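Local coordinates for urea carboxylase (Thermus thermophilus, PDB 3OEP), which is a KipI-KipA homologue of uncertain function, built from cyclophilin-like domains and only tentatively credited with ATP binding and hydrolase activity, at residues P428-L436 with Q446-L454. Residues are numbered along the deposited sequence; the frame is centred on the assembly and turned at random.
Sequences PEVPGGEGL and QVPPSGRPL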
# COMPACT_ATOMS: atom_id res chain seq x y z
N PRO A 428 15.67 -18.59 10.78
CA PRO A 428 16.28 -18.30 12.09
C PRO A 428 15.54 -17.19 12.85
O PRO A 428 15.04 -16.25 12.23
CB PRO A 428 17.68 -17.82 11.71
CG PRO A 428 17.97 -18.43 10.40
CD PRO A 428 16.66 -18.63 9.70
N GLU A 429 15.47 -17.31 14.17
CA GLU A 429 14.85 -16.28 15.00
C GLU A 429 15.59 -14.95 14.86
O GLU A 429 16.82 -14.92 14.94
CB GLU A 429 14.84 -16.71 16.48
N VAL A 430 14.84 -13.88 14.62
CA VAL A 430 15.40 -12.53 14.50
C VAL A 430 14.78 -11.65 15.60
O VAL A 430 13.56 -11.56 15.70
CB VAL A 430 15.09 -11.89 13.12
CG1 VAL A 430 15.69 -10.49 13.01
CG2 VAL A 430 15.61 -12.79 12.00
N PRO A 431 15.62 -10.99 16.42
CA PRO A 431 15.06 -10.10 17.43
C PRO A 431 14.31 -8.92 16.80
O PRO A 431 14.82 -8.29 15.86
CB PRO A 431 16.28 -9.63 18.23
CG PRO A 431 17.46 -9.99 17.43
CD PRO A 431 17.09 -11.10 16.52
N GLY A 432 13.11 -8.65 17.29
CA GLY A 432 12.29 -7.57 16.75
C GLY A 432 11.91 -6.56 17.81
O GLY A 432 12.52 -6.51 18.89
N GLY A 433 10.91 -5.75 17.51
CA GLY A 433 10.46 -4.73 18.44
C GLY A 433 9.21 -4.02 17.96
O GLY A 433 8.72 -4.28 16.87
N GLU A 434 8.70 -3.14 18.81
CA GLU A 434 7.52 -2.35 18.49
C GLU A 434 7.60 -1.00 19.19
O GLU A 434 8.09 -0.91 20.32
CB GLU A 434 6.26 -3.10 18.93
CG GLU A 434 4.97 -2.42 18.49
CD GLU A 434 3.73 -3.23 18.81
OE1 GLU A 434 3.80 -4.12 19.68
OE2 GLU A 434 2.68 -2.97 18.19
N GLY A 435 7.10 0.03 18.51
CA GLY A 435 7.05 1.39 19.06
C GLY A 435 5.91 2.15 18.40
O GLY A 435 5.05 1.54 17.78
N LEU A 436 5.91 3.48 18.54
CA LEU A 436 4.91 4.29 17.85
C LEU A 436 5.01 4.08 16.35
O LEU A 436 6.10 3.84 15.82
CB LEU A 436 5.07 5.79 18.15
CG LEU A 436 4.44 6.39 19.40
CD1 LEU A 436 4.80 7.87 19.48
CD2 LEU A 436 2.93 6.21 19.43
N GLN A 446 10.32 -6.04 8.24
CA GLN A 446 9.58 -5.79 9.46
C GLN A 446 9.68 -7.00 10.38
O GLN A 446 9.37 -8.11 9.97
CB GLN A 446 8.11 -5.54 9.12
CG GLN A 446 7.27 -5.07 10.26
CD GLN A 446 5.88 -4.67 9.81
OE1 GLN A 446 5.62 -3.49 9.55
NE2 GLN A 446 4.99 -5.64 9.71
N VAL A 447 10.11 -6.77 11.62
CA VAL A 447 10.31 -7.86 12.59
C VAL A 447 9.62 -7.52 13.91
O VAL A 447 10.09 -6.69 14.68
CB VAL A 447 11.81 -8.13 12.83
CG1 VAL A 447 11.99 -9.39 13.68
CG2 VAL A 447 12.56 -8.27 11.50
N PRO A 448 8.47 -8.17 14.18
CA PRO A 448 7.75 -7.90 15.41
C PRO A 448 8.42 -8.59 16.59
O PRO A 448 9.24 -9.48 16.38
CB PRO A 448 6.37 -8.50 15.14
CG PRO A 448 6.65 -9.66 14.23
CD PRO A 448 7.86 -9.28 13.41
N PRO A 449 8.07 -8.20 17.82
CA PRO A 449 8.67 -8.83 19.00
C PRO A 449 8.53 -10.35 18.96
O PRO A 449 9.48 -11.07 19.28
CB PRO A 449 7.86 -8.25 20.16
CG PRO A 449 7.35 -6.95 19.65
CD PRO A 449 7.08 -7.17 18.19
N SER A 450 7.34 -10.81 18.58
CA SER A 450 7.08 -12.23 18.37
C SER A 450 6.32 -12.39 17.07
O SER A 450 5.27 -11.78 16.88
CB SER A 450 6.26 -12.80 19.53
OG SER A 450 6.00 -14.19 19.34
N GLY A 451 6.87 -13.20 16.16
CA GLY A 451 6.24 -13.42 14.86
C GLY A 451 7.26 -13.46 13.75
O GLY A 451 8.46 -13.28 13.97
N ARG A 452 6.76 -13.69 12.54
CA ARG A 452 7.62 -13.88 11.38
C ARG A 452 8.03 -12.54 10.77
O ARG A 452 7.23 -11.61 10.72
CB ARG A 452 6.87 -14.70 10.32
CG ARG A 452 6.47 -16.10 10.79
CD ARG A 452 5.51 -16.73 9.81
NE ARG A 452 5.09 -18.06 10.24
CZ ARG A 452 4.29 -18.86 9.54
NH1 ARG A 452 3.80 -18.47 8.37
NH2 ARG A 452 3.97 -20.06 10.02
N PRO A 453 9.29 -12.44 10.30
CA PRO A 453 9.67 -11.26 9.53
C PRO A 453 8.82 -11.12 8.26
O PRO A 453 8.45 -12.12 7.65
CB PRO A 453 11.12 -11.53 9.16
CG PRO A 453 11.61 -12.51 10.17
CD PRO A 453 10.43 -13.36 10.50
N LEU A 454 8.50 -9.88 7.90
CA LEU A 454 7.72 -9.57 6.71
C LEU A 454 8.46 -8.50 5.91
O LEU A 454 8.72 -7.41 6.43
CB LEU A 454 6.33 -9.04 7.11
CG LEU A 454 5.39 -8.61 5.98
CD1 LEU A 454 4.87 -9.82 5.22
CD2 LEU A 454 4.23 -7.80 6.54
O HOH W 1 10.90 -11.66 16.34
O HOH W 2 12.20 -10.08 19.64
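V430 and V447 set their branched side chains at about a right angle, CG1 to CG1 at 3.9 Å, where the loop leading into strand 434-435 passes over a β-hairpin of the C-terminal cyclophilin-like domain. That hairpin pairs Q446 with L454 through two backbone hydrogen bonds, and the chain between them forms the turn. In V447, CG1 stands anti to the backbone N (chi1 -172°), which carries this methyl under the passing chain, 3.4 Å from V430 O. A compact β-branched residue suits V430, which also packs on A404, A407 and L408 of helix 402-408, while its CG2 comes within 4.4 Å of P453 CG, a looser touch.

Beyond the valines the approach passes to backbone, and G432 suits it because, lacking a side chain, it lets its CA come within 3.1 Å of V447 O and 3.6 Å of P448 O. G433 N donates to that same V447 oxygen. The apolar ring of P449 sets CG and CD against the G433 backbone, with CD 3.6 Å from G433 O. E434 meets that ring through CB, its carboxylate instead reaching R137 in a salt bridge. Two waters complete the join: one lies 2.7 Å from both V430 O and P448 O, and the other accepts from G432 N and donates to P449 O, 2.9 Å away.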